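Glycosyl hydrolase BlGH5_18 (Bifidobacterium longum subsp. infantis, PDB 7LQX) probably hydrolyses a glycosidic linkage during the bacterial breakdown of N-glycans, as a glycosidase of family 5. Local coordinates at residues M52-N57 / H337-P342; Y30-G35 / R88-I93; W307-W312 / R345-M350. One frame throughout, in Å; residues are numbered along the deposited sequence.

Contact 1 (M52-N57 / H337-P342); sequences MRRIRN and HGNIKP
Arg54 on helix 45-57 faces Gly338 in the loop 337-342, their CA atoms 8.3 Å apart, the shortest backbone spacing between the two segments. The Arg54 side chain reaches across that gap, extended from CG to NE and leaving the helix with CG anti to the carbonyl carbon (chi1 -64°). Its NH2 donates to Gly338 O at 2.8 Å, with an N-H...O angle of 147°. The carbonyl oxygen lies at the edge of the guanidinium, close to its plane, yet NH2 stands above the plane of the carbonyl and misses the lone pairs. NH2 also donates to a water at 2.7 Å, and this water in turn donates to His337 O at 3.1 Å and to Asn339 OD1. One terminal nitrogen is thereby tied to three consecutive loop residues, directly or through solvent. On the helix side, NE of the same arginine forms a salt bridge with Glu50, one turn earlier, which should limit rotation of the guanidinium. At its backbone angles (phi 91°) a CB on Gly338 would jam against His337 O, and it would also run into Arg54 NH2. Asp335 OD1 accepts from the backbone N of both His337 and Asn339, bracing the loop from within. This surface contact belongs to a (beta/alpha)8 barrel: the first barrel helix is tied to the loop between the last strand and helix 342-354, with Lys341 at its N-cap position.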
loop_
_atom_site.group_PDB
_atom_site.type_symbol
_atom_site.label_atom_id
_atom_site.label_comp_id
_atom_site.label_asym_id
_atom_site.label_seq_id
_atom_site.Cartn_x
_atom_site.Cartn_y
_atom_site.Cartn_z
HETATM N N MSE A 52 -0.829 -27.308 5.921
HETATM C CA MSE A 52 -0.312 -28.140 4.845
HETATM C C MSE A 52 -0.568 -29.619 5.080
HETATM O O MSE A 52 -0.835 -30.365 4.137
HETATM C CB MSE A 52 1.190 -27.917 4.677
HETATM C CG MSE A 52 1.551 -26.543 4.205
HETATM SE SE MSE A 52 1.056 -26.172 2.387
HETATM C CE MSE A 52 1.888 -24.408 2.240
ATOM N N ARG A 53 -0.469 -30.049 6.339
ATOM C CA ARG A 53 -0.791 -31.432 6.666
ATOM C C ARG A 53 -2.233 -31.750 6.290
ATOM O O ARG A 53 -2.514 -32.780 5.666
ATOM C CB ARG A 53 -0.545 -31.681 8.154
ATOM C CG ARG A 53 -0.749 -33.122 8.585
ATOM C CD ARG A 53 -0.640 -33.278 10.099
ATOM N NE ARG A 53 -1.798 -32.709 10.787
ATOM C CZ ARG A 53 -2.956 -33.347 10.955
ATOM N NH1 ARG A 53 -3.113 -34.578 10.489
ATOM N NH2 ARG A 53 -3.960 -32.751 11.586
ATOM N N ARG A 54 -3.162 -30.860 6.640
ATOM C CA ARG A 54 -4.570 -31.112 6.345
ATOM C C ARG A 54 -4.849 -31.060 4.847
ATOM O O ARG A 54 -5.646 -31.853 4.332
ATOM C CB ARG A 54 -5.427 -30.117 7.123
ATOM C CG ARG A 54 -5.277 -30.323 8.628
ATOM C CD ARG A 54 -6.292 -29.565 9.456
ATOM N NE ARG A 54 -5.934 -29.609 10.873
ATOM C CZ ARG A 54 -6.712 -29.175 11.860
ATOM N NH1 ARG A 54 -6.294 -29.250 13.116
ATOM N NH2 ARG A 54 -7.910 -28.673 11.592
ATOM N N ILE A 55 -4.202 -30.139 4.133
ATOM C CA ILE A 55 -4.333 -30.083 2.678
ATOM C C ILE A 55 -3.817 -31.372 2.051
ATOM O O ILE A 55 -4.476 -31.971 1.192
ATOM C CB ILE A 55 -3.592 -28.846 2.139
ATOM C CG1 ILE A 55 -4.327 -27.572 2.563
ATOM C CG2 ILE A 55 -3.448 -28.933 0.621
ATOM C CD1 ILE A 55 -3.488 -26.324 2.429
ATOM N N ARG A 56 -2.637 -31.827 2.480
ATOM C CA ARG A 56 -2.098 -33.070 1.936
ATOM C C ARG A 56 -3.057 -34.228 2.181
ATOM O O ARG A 56 -3.204 -35.117 1.332
ATOM C CB ARG A 56 -0.738 -33.375 2.568
ATOM C CG ARG A 56 -0.159 -34.752 2.221
ATOM C CD ARG A 56 0.114 -34.926 0.728
ATOM N NE ARG A 56 0.600 -36.273 0.418
ATOM C CZ ARG A 56 -0.184 -37.332 0.210
ATOM N NH1 ARG A 56 -1.505 -37.216 0.273
ATOM N NH2 ARG A 56 0.349 -38.518 -0.064
ATOM N N ASN A 57 -3.711 -34.240 3.344
ATOM C CA ASN A 57 -4.592 -35.346 3.699
ATOM C C ASN A 57 -5.859 -35.390 2.856
ATOM O O ASN A 57 -6.534 -36.423 2.839
ATOM C CB ASN A 57 -4.909 -35.296 5.191
ATOM C CG ASN A 57 -3.748 -35.777 6.037
ATOM O OD1 ASN A 57 -2.788 -36.350 5.519
ATOM N ND2 ASN A 57 -3.826 -35.551 7.337
ATOM N N HIS A 337 -12.006 -22.466 11.128
ATOM C CA HIS A 337 -11.421 -23.157 12.266
ATOM C C HIS A 337 -10.633 -24.389 11.846
ATOM O O HIS A 337 -10.193 -25.159 12.705
ATOM C CB HIS A 337 -12.509 -23.486 13.283
ATOM C CG HIS A 337 -13.210 -22.270 13.804
ATOM N ND1 HIS A 337 -12.636 -21.414 14.718
ATOM C CD2 HIS A 337 -14.429 -21.753 13.521
ATOM C CE1 HIS A 337 -13.476 -20.432 14.988
ATOM N NE2 HIS A 337 -14.571 -20.612 14.271
ATOM N N GLY A 338 -10.427 -24.577 10.544
ATOM C CA GLY A 338 -9.563 -25.615 10.038
ATOM C C GLY A 338 -10.230 -26.933 9.733
ATOM O O GLY A 338 -9.531 -27.898 9.407
ATOM N N ASN A 339 -11.549 -27.008 9.807
ATOM C CA ASN A 339 -12.255 -28.271 9.652
ATOM C C ASN A 339 -12.830 -28.426 8.259
ATOM O O ASN A 339 -13.325 -27.467 7.662
ATOM C CB ASN A 339 -13.351 -28.353 10.701
ATOM C CG ASN A 339 -12.784 -28.317 12.089
ATOM O OD1 ASN A 339 -11.823 -29.029 12.382
ATOM N ND2 ASN A 339 -13.322 -27.455 12.938
ATOM N N ILE A 340 -12.737 -29.649 7.735
ATOM C CA ILE A 340 -13.117 -29.899 6.354
ATOM C C ILE A 340 -14.598 -29.614 6.147
ATOM O O ILE A 340 -15.446 -29.924 6.996
ATOM C CB ILE A 340 -12.752 -31.349 5.990
ATOM C CG1 ILE A 340 -12.833 -31.561 4.480
ATOM C CG2 ILE A 340 -13.656 -32.343 6.709
ATOM C CD1 ILE A 340 -12.395 -32.952 4.033
ATOM N N LYS A 341 -14.910 -29.020 5.020
ATOM C CA LYS A 341 -16.272 -28.739 4.609
ATOM C C LYS A 341 -16.738 -29.767 3.594
ATOM O O LYS A 341 -15.928 -30.494 3.007
ATOM C CB LYS A 341 -16.340 -27.340 3.987
ATOM C CG LYS A 341 -15.939 -26.243 4.955
ATOM C CD LYS A 341 -15.636 -24.909 4.285
ATOM C CE LYS A 341 -16.831 -24.335 3.546
ATOM N NZ LYS A 341 -16.467 -23.073 2.839
ATOM N N PRO A 342 -18.049 -29.861 3.359
ATOM C CA PRO A 342 -18.532 -30.829 2.361
ATOM C C PRO A 342 -17.860 -30.682 1.007
ATOM O O PRO A 342 -17.558 -31.688 0.358
ATOM C CB PRO A 342 -20.042 -30.556 2.325
ATOM C CG PRO A 342 -20.346 -30.093 3.724
ATOM C CD PRO A 342 -19.163 -29.220 4.089
HETATM O O HOH W 1 -9.337 -27.903 13.788
#

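Contact 2 (Y30-G35 / R88-I93); sequences YTPSHG and RRMVHI
Two fully staggered first torsions aim Tyr30 and Met90 at each other: CG lies anti to the backbone N in the tyrosine, with chi1 174°, and likewise in the methionine, which is selenomethionine in this crystal. The Met90 chain runs straight out from helix 81-96 to its selenium and bends only at the last torsion, chi3 -72°, which swings CE toward the loop. Selenium meets one side of the Tyr30 ring rather than a face: SE is 3.8 Å from CE2 and equally far from CD2 of Tyr30, and 4.9 Å from the ring centroid. Its direction, 84° off the ring normal, makes this an edge-on Met-aromatic contact. The terminal CE of Met90 reaches further, to 3.9 Å from Tyr30 CE2 and 4.4 Å from Pro32 CG, a looser apolar touch. In the (beta/alpha)8 barrel the loop 30-35 follows the first strand, 25-29, while helix 81-96 follows the second, 62-65, so the pair joins two successive beta-alpha units in the buried layer outside the strands. Phe39 and Trp40 also touch Met90 in this layer. The tyrosine is held at several points. Pro32 N lies 3.9 Å above one ring face, toward the rim, and the phenol OH is hydrogen-bonded to Asp51 OD2 on helix 45-57. Asp51 OD1 is hydrogen-bonded to Ser33 OG, and the same hydroxyl oxygen accepts from His34 ND1 at 2.8 Å, lying in the imidazole plane.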
loop_
_atom_site.group_PDB
_atom_site.type_symbol
_atom_site.label_atom_id
_atom_site.label_comp_id
_atom_site.label_asym_id
_atom_site.label_seq_id
_atom_site.Cartn_x
_atom_site.Cartn_y
_atom_site.Cartn_z
ATOM N N TYR A 30 -3.539 -21.656 -1.712
ATOM C CA TYR A 30 -3.358 -21.694 -0.264
ATOM C C TYR A 30 -3.620 -20.319 0.330
ATOM O O TYR A 30 -2.867 -19.374 0.080
ATOM C CB TYR A 30 -1.960 -22.207 0.082
ATOM C CG TYR A 30 -1.641 -22.149 1.553
ATOM C CD1 TYR A 30 -2.556 -22.576 2.488
ATOM C CD2 TYR A 30 -0.416 -21.674 2.002
ATOM C CE1 TYR A 30 -2.276 -22.512 3.854
ATOM C CE2 TYR A 30 -0.120 -21.623 3.349
ATOM C CZ TYR A 30 -1.048 -22.041 4.271
ATOM O OH TYR A 30 -0.729 -21.956 5.613
ATOM N N THR A 31 -4.701 -20.223 1.097
ATOM C CA THR A 31 -5.017 -19.049 1.886
ATOM C C THR A 31 -4.694 -19.364 3.343
ATOM O O THR A 31 -5.423 -20.145 3.970
ATOM C CB THR A 31 -6.495 -18.695 1.717
ATOM O OG1 THR A 31 -7.301 -19.879 1.790
ATOM C CG2 THR A 31 -6.744 -18.033 0.374
ATOM N N PRO A 32 -3.613 -18.829 3.909
ATOM C CA PRO A 32 -3.231 -19.217 5.273
ATOM C C PRO A 32 -4.369 -19.027 6.264
ATOM O O PRO A 32 -5.053 -18.002 6.269
ATOM C CB PRO A 32 -2.038 -18.301 5.581
ATOM C CG PRO A 32 -1.436 -18.013 4.233
ATOM C CD PRO A 32 -2.609 -17.947 3.277
ATOM N N SER A 33 -4.581 -20.043 7.100
ATOM C CA SER A 33 -5.666 -19.984 8.065
ATOM C C SER A 33 -5.420 -18.913 9.116
ATOM O O SER A 33 -6.377 -18.318 9.620
ATOM C CB SER A 33 -5.841 -21.340 8.741
ATOM O OG SER A 33 -4.717 -21.659 9.541
ATOM N N HIS A 34 -4.165 -18.653 9.455
ATOM C CA HIS A 34 -3.800 -17.679 10.483
ATOM C C HIS A 34 -3.379 -16.383 9.802
ATOM O O HIS A 34 -2.192 -16.145 9.559
ATOM C CB HIS A 34 -2.723 -18.262 11.388
ATOM C CG HIS A 34 -3.228 -19.326 12.314
ATOM N ND1 HIS A 34 -3.902 -20.445 11.873
ATOM C CD2 HIS A 34 -3.157 -19.438 13.660
ATOM C CE1 HIS A 34 -4.226 -21.200 12.907
ATOM N NE2 HIS A 34 -3.791 -20.607 14.004
ATOM N N GLY A 35 -4.364 -15.542 9.504
ATOM C CA GLY A 35 -4.118 -14.225 8.978
ATOM C C GLY A 35 -4.342 -14.026 7.491
ATOM O O GLY A 35 -4.097 -12.921 7.002
ATOM N N ARG A 88 10.337 -18.894 0.813
ATOM C CA ARG A 88 11.071 -20.148 0.691
ATOM C C ARG A 88 10.673 -21.118 1.795
ATOM O O ARG A 88 10.529 -22.322 1.550
ATOM C CB ARG A 88 12.578 -19.882 0.704
ATOM C CG ARG A 88 13.424 -21.135 0.544
ATOM C CD ARG A 88 14.900 -20.835 0.381
ATOM N NE ARG A 88 15.660 -22.080 0.375
ATOM C CZ ARG A 88 16.977 -22.167 0.243
ATOM N NH1 ARG A 88 17.709 -21.073 0.079
ATOM N NH2 ARG A 88 17.556 -23.360 0.263
ATOM N N ARG A 89 10.468 -20.610 3.013
ATOM C CA ARG A 89 10.078 -21.479 4.116
ATOM C C ARG A 89 8.712 -22.101 3.861
ATOM O O ARG A 89 8.497 -23.285 4.141
ATOM C CB ARG A 89 10.084 -20.697 5.431
ATOM C CG ARG A 89 9.601 -21.505 6.626
ATOM C CD ARG A 89 10.632 -22.482 7.142
ATOM N NE ARG A 89 10.227 -23.029 8.436
ATOM C CZ ARG A 89 10.259 -22.350 9.580
ATOM N NH1 ARG A 89 10.672 -21.091 9.599
ATOM N NH2 ARG A 89 9.875 -22.930 10.709
HETATM N N MSE A 90 7.775 -21.322 3.331
HETATM C CA MSE A 90 6.445 -21.853 3.065
HETATM C C MSE A 90 6.509 -22.955 2.010
HETATM O O MSE A 90 5.838 -23.981 2.140
HETATM C CB MSE A 90 5.508 -20.732 2.635
HETATM C CG MSE A 90 4.088 -21.205 2.423
HETATM SE SE MSE A 90 2.876 -19.774 2.038
HETATM C CE MSE A 90 2.799 -19.000 3.761
ATOM N N VAL A 91 7.312 -22.723 0.971
ATOM C CA VAL A 91 7.566 -23.750 -0.034
ATOM C C VAL A 91 8.196 -24.978 0.607
ATOM O O VAL A 91 7.794 -26.117 0.340
ATOM C CB VAL A 91 8.454 -23.179 -1.156
ATOM C CG1 VAL A 91 8.948 -24.299 -2.046
ATOM C CG2 VAL A 91 7.698 -22.121 -1.928
ATOM N N HIS A 92 9.204 -24.756 1.456
ATOM C CA HIS A 92 9.884 -25.850 2.132
ATOM C C HIS A 92 8.904 -26.696 2.929
ATOM O O HIS A 92 8.979 -27.930 2.907
ATOM C CB HIS A 92 10.970 -25.279 3.044
ATOM C CG HIS A 92 11.892 -26.312 3.606
ATOM N ND1 HIS A 92 12.819 -26.977 2.835
ATOM C CD2 HIS A 92 12.026 -26.797 4.862
ATOM C CE1 HIS A 92 13.489 -27.826 3.594
ATOM N NE2 HIS A 92 13.027 -27.737 4.827
ATOM N N ILE A 93 7.968 -26.051 3.626
ATOM C CA ILE A 93 7.005 -26.780 4.443
ATOM C C ILE A 93 6.044 -27.575 3.571
ATOM O O ILE A 93 5.710 -28.724 3.880
ATOM C CB ILE A 93 6.271 -25.807 5.385
ATOM C CG1 ILE A 93 7.243 -25.242 6.423
ATOM C CG2 ILE A 93 5.103 -26.501 6.055
ATOM C CD1 ILE A 93 6.679 -24.075 7.230
#

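Contact 3 (W307-W312 / R345-M350); sequences WGVTWW and RAFAEM
Phe347 projects from helix 342-354 onto Val309 and Trp311 of the strand 306-312, and its own CA lies 8.1 Å from that of Trp311. Its bond from CA to CB is directed toward the strand, and chi1 of -167° places CG opposite the backbone N, carrying the ring straight across the gap. Along one side of the ring, CD1 of Phe347 approaches Trp311 CE3 at 3.9 Å, and the next atom, CE1, comes closer to the same CE3, at 3.7 Å. CE1 also meets Val309 CG1 at 3.8 Å, so a single ring carbon touches both strand residues. At the tip, CZ lies 3.8 Å from Val309 O; this carbonyl oxygen sits at the ring's edge, near its plane, where it faces C-H groups and not the pi cloud. CE2 and CZ are the ring atoms nearest Trp311 CB. That methylene stands over the Phe347 face, displaced toward the rim, 3.9 Å from the centroid and only 17° off the normal, a CH-pi contact. The indole itself is tilted: its five-membered ring and the phenyl ring have centroids 5.3 Å apart and planes at 50°, an edge-to-face pair with Trp311 supplying the edge. Cutting Phe347 back to an alanine would probably open a gap beneath Trp311, costing its CB the aromatic surface and leaving the indole less firmly held on that side, while Val309 CG1 lost its neighbour on the helix. The contact is the meeting of the eighth strand of the (beta/alpha)8 barrel with the helix that follows it. Helix 289-300 flanks it, with Ile297 touching Phe347 and Cys293 touching Trp311, while Val309 packs beside Phe26 of strand 25-29 and Val277 of strand 272-277.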
loop_
_atom_site.group_PDB
_atom_site.type_symbol
_atom_site.label_atom_id
_atom_site.label_comp_id
_atom_site.label_asym_id
_atom_site.label_seq_id
_atom_site.Cartn_x
_atom_site.Cartn_y
_atom_site.Cartn_z
ATOM N N TRP A 307 -4.312 -30.210 -17.538
ATOM C CA TRP A 307 -3.126 -30.648 -16.817
ATOM C C TRP A 307 -3.365 -30.742 -15.323
ATOM O O TRP A 307 -2.736 -31.565 -14.650
ATOM C CB TRP A 307 -2.015 -29.628 -17.095
ATOM C CG TRP A 307 -0.759 -29.751 -16.300
ATOM C CD1 TRP A 307 0.367 -30.430 -16.653
ATOM C CD2 TRP A 307 -0.468 -29.117 -15.051
ATOM N NE1 TRP A 307 1.330 -30.288 -15.685
ATOM C CE2 TRP A 307 0.842 -29.485 -14.692
ATOM C CE3 TRP A 307 -1.191 -28.287 -14.196
ATOM C CZ2 TRP A 307 1.443 -29.051 -13.517
ATOM C CZ3 TRP A 307 -0.590 -27.860 -13.032
ATOM C CH2 TRP A 307 0.709 -28.238 -12.703
ATOM N N GLY A 308 -4.235 -29.909 -14.788
ATOM C CA GLY A 308 -4.449 -29.886 -13.353
ATOM C C GLY A 308 -5.576 -28.954 -12.983
ATOM O O GLY A 308 -5.973 -28.088 -13.765
ATOM N N VAL A 309 -6.086 -29.152 -11.764
ATOM C CA VAL A 309 -7.166 -28.358 -11.193
ATOM C C VAL A 309 -6.708 -27.903 -9.818
ATOM O O VAL A 309 -6.295 -28.727 -8.997
ATOM C CB VAL A 309 -8.469 -29.172 -11.061
ATOM C CG1 VAL A 309 -9.556 -28.314 -10.414
ATOM C CG2 VAL A 309 -8.901 -29.718 -12.413
ATOM N N THR A 310 -6.792 -26.602 -9.567
ATOM C CA THR A 310 -6.361 -26.006 -8.304
ATOM C C THR A 310 -7.522 -25.206 -7.741
ATOM O O THR A 310 -7.892 -24.165 -8.285
ATOM C CB THR A 310 -5.111 -25.159 -8.530
ATOM O OG1 THR A 310 -4.143 -25.961 -9.232
ATOM C CG2 THR A 310 -4.527 -24.669 -7.225
ATOM N N TRP A 311 -8.114 -25.721 -6.669
ATOM C CA TRP A 311 -9.337 -25.129 -6.143
ATOM C C TRP A 311 -9.024 -23.798 -5.459
ATOM O O TRP A 311 -7.998 -23.653 -4.792
ATOM C CB TRP A 311 -10.058 -26.106 -5.173
ATOM C CG TRP A 311 -11.506 -25.738 -5.133
ATOM C CD1 TRP A 311 -12.147 -24.964 -4.202
ATOM C CD2 TRP A 311 -12.483 -26.059 -6.124
ATOM N NE1 TRP A 311 -13.465 -24.801 -4.555
ATOM C CE2 TRP A 311 -13.694 -25.461 -5.734
ATOM C CE3 TRP A 311 -12.452 -26.809 -7.306
ATOM C CZ2 TRP A 311 -14.857 -25.578 -6.484
ATOM C CZ3 TRP A 311 -13.609 -26.920 -8.046
ATOM C CH2 TRP A 311 -14.793 -26.304 -7.636
ATOM N N TRP A 312 -9.893 -22.804 -5.663
ATOM C CA TRP A 312 -9.869 -21.567 -4.882
ATOM C C TRP A 312 -10.974 -21.699 -3.831
ATOM O O TRP A 312 -12.149 -21.598 -4.177
ATOM C CB TRP A 312 -10.112 -20.313 -5.745
ATOM C CG TRP A 312 -9.892 -19.140 -4.861
ATOM C CD1 TRP A 312 -10.768 -18.638 -3.948
ATOM C CD2 TRP A 312 -8.686 -18.384 -4.721
ATOM N NE1 TRP A 312 -10.184 -17.615 -3.245
ATOM C CE2 TRP A 312 -8.907 -17.433 -3.707
ATOM C CE3 TRP A 312 -7.443 -18.411 -5.364
ATOM C CZ2 TRP A 312 -7.927 -16.519 -3.315
ATOM C CZ3 TRP A 312 -6.473 -17.507 -4.978
ATOM C CH2 TRP A 312 -6.720 -16.574 -3.959
ATOM N N ARG A 345 -14.551 -32.540 0.934
ATOM C CA ARG A 345 -14.717 -33.969 0.691
ATOM C C ARG A 345 -14.982 -34.244 -0.786
ATOM O O ARG A 345 -14.452 -35.209 -1.351
ATOM C CB ARG A 345 -15.853 -34.510 1.567
ATOM C CG ARG A 345 -15.653 -34.313 3.064
ATOM C CD ARG A 345 -16.890 -34.758 3.886
ATOM N NE ARG A 345 -16.783 -34.446 5.308
ATOM C CZ ARG A 345 -16.022 -35.119 6.165
ATOM N NH1 ARG A 345 -15.985 -34.766 7.440
ATOM N NH2 ARG A 345 -15.290 -36.140 5.745
ATOM N N ALA A 346 -15.779 -33.393 -1.437
ATOM C CA ALA A 346 -16.056 -33.589 -2.857
ATOM C C ALA A 346 -14.792 -33.428 -3.692
ATOM O O ALA A 346 -14.548 -34.218 -4.613
ATOM C CB ALA A 346 -17.130 -32.608 -3.327
ATOM N N PHE A 347 -13.983 -32.411 -3.398
ATOM C CA PHE A 347 -12.761 -32.203 -4.170
ATOM C C PHE A 347 -11.786 -33.351 -3.966
ATOM O O PHE A 347 -11.156 -33.806 -4.928
ATOM C CB PHE A 347 -12.129 -30.866 -3.800
ATOM C CG PHE A 347 -11.044 -30.416 -4.744
ATOM C CD1 PHE A 347 -11.293 -30.287 -6.102
ATOM C CD2 PHE A 347 -9.786 -30.094 -4.272
ATOM C CE1 PHE A 347 -10.304 -29.855 -6.974
ATOM C CE2 PHE A 347 -8.799 -29.660 -5.144
ATOM C CZ PHE A 347 -9.062 -29.543 -6.490
ATOM N N ALA A 348 -11.683 -33.860 -2.734
ATOM C CA ALA A 348 -10.853 -35.031 -2.480
ATOM C C ALA A 348 -11.317 -36.213 -3.318
ATOM O O ALA A 348 -10.495 -36.956 -3.871
ATOM C CB ALA A 348 -10.887 -35.384 -0.993
ATOM N N GLU A 349 -12.635 -36.407 -3.419
ATOM C CA GLU A 349 -13.168 -37.503 -4.221
ATOM C C GLU A 349 -12.808 -37.326 -5.686
ATOM O O GLU A 349 -12.480 -38.293 -6.380
ATOM C CB GLU A 349 -14.686 -37.574 -4.064
ATOM C CG GLU A 349 -15.149 -38.050 -2.697
ATOM C CD GLU A 349 -16.576 -37.621 -2.361
ATOM O OE1 GLU A 349 -16.955 -37.695 -1.170
ATOM O OE2 GLU A 349 -17.317 -37.205 -3.277
HETATM N N MSE A 350 -12.853 -36.099 -6.172
HETATM C CA MSE A 350 -12.546 -35.852 -7.574
HETATM C C MSE A 350 -11.068 -36.094 -7.852
HETATM O O MSE A 350 -10.711 -36.655 -8.889
HETATM C CB MSE A 350 -12.954 -34.438 -7.963
HETATM C CG MSE A 350 -14.458 -34.199 -7.913
HETATM SE SE MSE A 350 -15.522 -35.432 -8.962
HETATM C CE MSE A 350 -15.741 -36.888 -7.704
#

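Overall arrangement
Contacts 1 and 2 have centres about 14 Å apart and are linked by helix 45-57, whose Met52 CE lies 3.6 Å from Tyr30 CD2 and 3.9 Å from Met90 CG, so the helix that carries Arg54 outward also packs inward on contact 2. Contact 1 is about 13 Å from contact 3, centre to centre, and the loop 337-342 leads directly into the helix bearing Phe347; Ile340 CG2 packs 3.4 Å from Arg345 NH1. Contacts 2 and 3, about 19 Å apart between centres, touch through Thr31 CG2 and Trp312 CZ2 at 4.2 Å. Those two residues stand near the C-terminal ends of the first and eighth strands, where family 5 barrels hold the active site.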